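PDB 2P4H: vestitone reductase from Medicago sativa, which catalyses the stereospecific, NADPH-dependent reduction of (3R)-vestitone to DMI, the penultimate step in the biosynthesis of the defensive phytoalexin medicarpin. Local coordinates for residues S124-K136 against E141-V153. Numbering follows the deposited sequence.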
loop_
_atom_site.group_PDB
_atom_site.type_symbol
_atom_site.label_atom_id
_atom_site.label_comp_id
_atom_site.label_asym_id
_atom_site.label_seq_id
_atom_site.Cartn_x
_atom_site.Cartn_y
_atom_site.Cartn_z
ATOM N N SER A 124 -1.531 1.736 5.399
ATOM C CA SER A 124 -0.679 1.092 6.390
ATOM C C SER A 124 -0.001 -0.117 5.755
ATOM O O SER A 124 -0.019 -0.268 4.531
ATOM C CB SER A 124 -1.458 0.690 7.645
ATOM O OG SER A 124 -0.544 0.362 8.685
ATOM N N SER A 125 0.559 -0.994 6.583
ATOM C CA SER A 125 1.334 -2.121 6.086
ATOM C C SER A 125 1.240 -3.375 6.943
ATOM O O SER A 125 0.935 -3.300 8.130
ATOM C CB SER A 125 2.797 -1.666 6.011
ATOM O OG SER A 125 3.708 -2.744 6.031
ATOM N N GLY A 126 1.513 -4.527 6.333
ATOM C CA GLY A 126 1.494 -5.776 7.071
ATOM C C GLY A 126 2.557 -5.758 8.156
ATOM O O GLY A 126 2.480 -6.513 9.125
ATOM N N SER A 127 3.554 -4.889 8.005
ATOM C CA SER A 127 4.613 -4.791 9.004
ATOM C C SER A 127 4.068 -4.216 10.311
ATOM O O SER A 127 4.691 -4.354 11.364
ATOM C CB SER A 127 5.754 -3.910 8.495
ATOM O OG SER A 127 5.309 -2.587 8.271
ATOM N N ALA A 128 2.907 -3.569 10.246
ATOM C CA ALA A 128 2.292 -2.989 11.437
ATOM C C ALA A 128 1.524 -4.025 12.259
ATOM O O ALA A 128 1.042 -3.720 13.356
ATOM C CB ALA A 128 1.358 -1.840 11.042
ATOM N N VAL A 129 1.409 -5.246 11.737
ATOM C CA VAL A 129 0.694 -6.306 12.448
ATOM C C VAL A 129 1.456 -7.624 12.574
ATOM O O VAL A 129 1.190 -8.408 13.485
ATOM C CB VAL A 129 -0.675 -6.644 11.770
ATOM C CG1 VAL A 129 -1.550 -5.403 11.698
ATOM C CG2 VAL A 129 -0.453 -7.232 10.380
ATOM N N SER A 130 2.404 -7.857 11.668
ATOM C CA SER A 130 3.144 -9.119 11.623
ATOM C C SER A 130 4.235 -9.403 12.652
ATOM O O SER A 130 4.657 -10.552 12.792
ATOM C CB SER A 130 3.721 -9.306 10.218
ATOM O OG SER A 130 2.688 -9.276 9.244
ATOM N N PHE A 131 4.694 -8.382 13.366
ATOM C CA PHE A 131 5.740 -8.580 14.364
ATOM C C PHE A 131 5.164 -8.478 15.770
ATOM O O PHE A 131 5.615 -7.664 16.576
ATOM C CB PHE A 131 6.852 -7.540 14.187
ATOM C CG PHE A 131 7.555 -7.616 12.859
ATOM C CD1 PHE A 131 7.056 -6.944 11.745
ATOM C CD2 PHE A 131 8.724 -8.361 12.723
ATOM C CE1 PHE A 131 7.710 -7.014 10.517
ATOM C CE2 PHE A 131 9.385 -8.438 11.501
ATOM C CZ PHE A 131 8.878 -7.764 10.395
ATOM N N ASN A 132 4.171 -9.315 16.058
ATOM C CA ASN A 132 3.505 -9.313 17.358
ATOM C C ASN A 132 4.124 -10.243 18.402
ATOM O O ASN A 132 3.624 -10.340 19.523
ATOM C CB ASN A 132 2.020 -9.656 17.184
ATOM C CG ASN A 132 1.800 -10.891 16.330
ATOM O OD1 ASN A 132 2.020 -10.872 15.116
ATOM N ND2 ASN A 132 1.369 -11.976 16.961
ATOM N N GLY A 133 5.205 -10.922 18.036
ATOM C CA GLY A 133 5.865 -11.815 18.972
ATOM C C GLY A 133 5.210 -13.175 19.128
ATOM O O GLY A 133 5.792 -14.087 19.716
ATOM N N LYS A 134 3.995 -13.313 18.609
ATOM C CA LYS A 134 3.270 -14.574 18.690
ATOM C C LYS A 134 3.378 -15.317 17.363
ATOM O O LYS A 134 3.607 -14.705 16.319
ATOM C CB LYS A 134 1.804 -14.311 19.040
ATOM C CG LYS A 134 1.615 -13.693 20.419
ATOM C CD LYS A 134 0.166 -13.311 20.687
ATOM C CE LYS A 134 -0.287 -12.178 19.780
ATOM N NZ LYS A 134 -1.673 -11.737 20.097
ATOM N N ASP A 135 3.217 -16.634 17.403
ATOM C CA ASP A 135 3.316 -17.446 16.195
ATOM C C ASP A 135 1.955 -17.759 15.585
ATOM O O ASP A 135 1.610 -18.923 15.384
ATOM C CB ASP A 135 4.052 -18.754 16.502
ATOM C CG ASP A 135 5.430 -18.524 17.092
ATOM O OD1 ASP A 135 6.257 -17.855 16.437
ATOM O OD2 ASP A 135 5.687 -19.016 18.213
ATOM N N LYS A 136 1.182 -16.718 15.286
ATOM C CA LYS A 136 -0.137 -16.901 14.691
ATOM C C LYS A 136 -0.045 -16.790 13.175
ATOM O O LYS A 136 0.497 -15.817 12.649
ATOM C CB LYS A 136 -1.121 -15.856 15.228
ATOM C CG LYS A 136 -1.314 -15.909 16.735
ATOM C CD LYS A 136 -2.608 -15.232 17.169
ATOM C CE LYS A 136 -2.642 -13.760 16.800
ATOM N NZ LYS A 136 -3.914 -13.128 17.255
ATOM N N GLU A 141 -7.726 -7.408 12.251
ATOM C CA GLU A 141 -7.564 -6.010 12.629
ATOM C C GLU A 141 -7.310 -5.720 14.110
ATOM O O GLU A 141 -7.062 -4.568 14.485
ATOM C CB GLU A 141 -8.767 -5.204 12.122
ATOM C CG GLU A 141 -8.862 -5.105 10.591
ATOM C CD GLU A 141 -9.437 -6.349 9.914
ATOM O OE1 GLU A 141 -9.869 -7.294 10.612
ATOM O OE2 GLU A 141 -9.465 -6.373 8.665
ATOM N N SER A 142 -7.364 -6.748 14.951
ATOM C CA SER A 142 -7.110 -6.556 16.378
ATOM C C SER A 142 -5.633 -6.778 16.698
ATOM O O SER A 142 -5.175 -6.473 17.801
ATOM C CB SER A 142 -7.953 -7.523 17.220
ATOM O OG SER A 142 -7.495 -8.858 17.084
ATOM N N ASP A 143 -4.887 -7.301 15.731
ATOM C CA ASP A 143 -3.470 -7.581 15.932
ATOM C C ASP A 143 -2.563 -6.405 15.607
ATOM O O ASP A 143 -2.796 -5.667 14.649
ATOM C CB ASP A 143 -3.061 -8.796 15.098
ATOM C CG ASP A 143 -3.719 -10.069 15.578
ATOM O OD1 ASP A 143 -3.445 -10.475 16.730
ATOM O OD2 ASP A 143 -4.513 -10.662 14.819
ATOM N N TRP A 144 -1.520 -6.246 16.416
ATOM C CA TRP A 144 -0.545 -5.173 16.256
ATOM C C TRP A 144 0.870 -5.660 16.507
ATOM O O TRP A 144 1.091 -6.527 17.353
ATOM C CB TRP A 144 -0.795 -4.041 17.257
ATOM C CG TRP A 144 -1.922 -3.131 16.939
ATOM C CD1 TRP A 144 -3.183 -3.170 17.458
ATOM C CD2 TRP A 144 -1.884 -2.007 16.056
ATOM N NE1 TRP A 144 -3.932 -2.134 16.957
ATOM C CE2 TRP A 144 -3.159 -1.404 16.093
ATOM C CE3 TRP A 144 -0.893 -1.448 15.238
ATOM C CZ2 TRP A 144 -3.472 -0.266 15.344
ATOM C CZ3 TRP A 144 -1.204 -0.314 14.492
ATOM C CH2 TRP A 144 -2.485 0.263 14.554
ATOM N N SER A 145 1.828 -5.092 15.781
ATOM C CA SER A 145 3.226 -5.434 15.992
ATOM C C SER A 145 3.625 -4.845 17.345
ATOM O O SER A 145 3.044 -3.853 17.796
ATOM C CB SER A 145 4.101 -4.841 14.886
ATOM O OG SER A 145 3.946 -5.562 13.678
ATOM N N ASP A 146 4.613 -5.465 17.982
ATOM C CA ASP A 146 5.110 -5.036 19.288
ATOM C C ASP A 146 6.351 -4.169 19.075
ATOM O O ASP A 146 7.422 -4.680 18.748
ATOM C CB ASP A 146 5.473 -6.272 20.117
ATOM C CG ASP A 146 5.801 -5.943 21.560
ATOM O OD1 ASP A 146 6.494 -4.936 21.805
ATOM O OD2 ASP A 146 5.373 -6.711 22.448
ATOM N N VAL A 147 6.206 -2.859 19.255
ATOM C CA VAL A 147 7.318 -1.933 19.059
ATOM C C VAL A 147 8.500 -2.186 19.997
ATOM O O VAL A 147 9.657 -2.086 19.585
ATOM C CB VAL A 147 6.846 -0.467 19.208
ATOM C CG1 VAL A 147 8.035 0.482 19.140
ATOM C CG2 VAL A 147 5.849 -0.135 18.105
ATOM N N ASP A 148 8.217 -2.511 21.255
ATOM C CA ASP A 148 9.293 -2.773 22.203
ATOM C C ASP A 148 10.086 -4.001 21.777
ATOM O O ASP A 148 11.315 -4.018 21.862
ATOM C CB ASP A 148 8.733 -2.973 23.612
ATOM C CG ASP A 148 7.999 -1.750 24.122
ATOM O OD1 ASP A 148 8.513 -0.627 23.936
ATOM O OD2 ASP A 148 6.910 -1.910 24.715
ATOM N N LEU A 149 9.381 -5.023 21.302
ATOM C CA LEU A 149 10.031 -6.248 20.855
ATOM C C LEU A 149 10.858 -5.974 19.604
ATOM O O LEU A 149 11.964 -6.490 19.446
ATOM C CB LEU A 149 8.984 -7.322 20.553
ATOM C CG LEU A 149 9.528 -8.721 20.264
ATOM C CD1 LEU A 149 10.245 -9.253 21.499
ATOM C CD2 LEU A 149 8.385 -9.645 19.875
ATOM N N LEU A 150 10.315 -5.159 18.707
ATOM C CA LEU A 150 11.018 -4.822 17.479
ATOM C C LEU A 150 12.334 -4.115 17.772
ATOM O O LEU A 150 13.360 -4.425 17.170
ATOM C CB LEU A 150 10.140 -3.930 16.593
ATOM C CG LEU A 150 9.022 -4.617 15.807
ATOM C CD1 LEU A 150 8.044 -3.575 15.288
ATOM C CD2 LEU A 150 9.629 -5.411 14.656
ATOM N N ARG A 151 12.298 -3.170 18.707
ATOM C CA ARG A 151 13.486 -2.401 19.069
ATOM C C ARG A 151 14.561 -3.185 19.811
ATOM O O ARG A 151 15.743 -2.849 19.724
ATOM C CB ARG A 151 13.080 -1.183 19.902
ATOM C CG ARG A 151 12.389 -0.103 19.092
ATOM C CD ARG A 151 11.801 0.978 19.985
ATOM N NE ARG A 151 11.326 2.115 19.202
ATOM C CZ ARG A 151 10.478 3.033 19.651
ATOM N NH1 ARG A 151 10.000 2.952 20.885
ATOM N NH2 ARG A 151 10.113 4.035 18.865
ATOM N N SER A 152 14.158 -4.221 20.537
ATOM C CA SER A 152 15.117 -5.024 21.289
ATOM C C SER A 152 15.649 -6.217 20.502
ATOM O O SER A 152 16.858 -6.448 20.460
ATOM C CB SER A 152 14.488 -5.510 22.596
ATOM O OG SER A 152 13.327 -6.285 22.356
ATOM N N VAL A 153 14.747 -6.967 19.875
ATOM C CA VAL A 153 15.129 -8.144 19.099
ATOM C C VAL A 153 15.694 -7.774 17.726
ATOM O O VAL A 153 16.561 -8.468 17.190
ATOM C CB VAL A 153 13.924 -9.096 18.942
ATOM C CG1 VAL A 153 14.290 -10.273 18.053
ATOM C CG2 VAL A 153 13.485 -9.593 20.318
HETATM O O HOH W 1 -1.491 -9.306 18.194
HETATM O O HOH W 2 -6.451 -12.426 15.835
#
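The hydroxyl of Ser145 sits between Ser127 O and Phe131 N. With OG anti to its own carbonyl carbon (chi1 -74°), Ser145 turns the hydroxyl toward the 127-131 turn. It donates to Ser127 O at 2.7 Å, meeting that oxygen from above the carbonyl plane. In return Ser145 OG accepts from Phe131 N, 2.9 Å away. One buried hydroxyl, giving and taking, thus joins both ends of residues 127-131. Backbone bonds continue this on the two sides of Ser145: Ser145 N donates to Ala128 O, and Asp146 N reaches Phe131 O at 2.8 Å, nearly straight at 172°. Asp146 is also the N-cap of helix 147-153, its OD1 accepting from Leu149 N; the residue that caps the helix is thus itself tied to the loop through its backbone N.

Two exposed lysines, Lys134 and Lys136, gather round the buried carboxylate of Asp143. Lys136, its chain bent at chi3, forms a salt bridge in which NZ lies 2.7 Å from Asp143 OD1. That oxygen is met on its syn side, 19° out of the carboxylate plane. One water links Lys134 NZ to the same OD1, and a second joins Lys136 NZ to Asp143 OD2, which also accepts from Asp140 N. An asparagine in place of Asp143 would probably leave Lys136 NZ without its countercharge and the ammonium free to turn into solvent.

Apolar packing covers the helix side. Leu150 CD2 lies 3.5 Å from Phe131 CG, the two side chains crossing at about a right angle, while Leu149 CD2 presses on Gly133 CA at a tight 3.4 Å.

The contact extends from the C-terminal end of strand 119-125 in the Rossmann-type parallel sheet to helix 147-153. Ser127 and Ser145 rest on helix 158-177, Ser127 beside Tyr160, which by similarity binds NADP(+); Trp144 makes cation-pi contacts with Lys169 of that helix and Arg246 of strand 245-248.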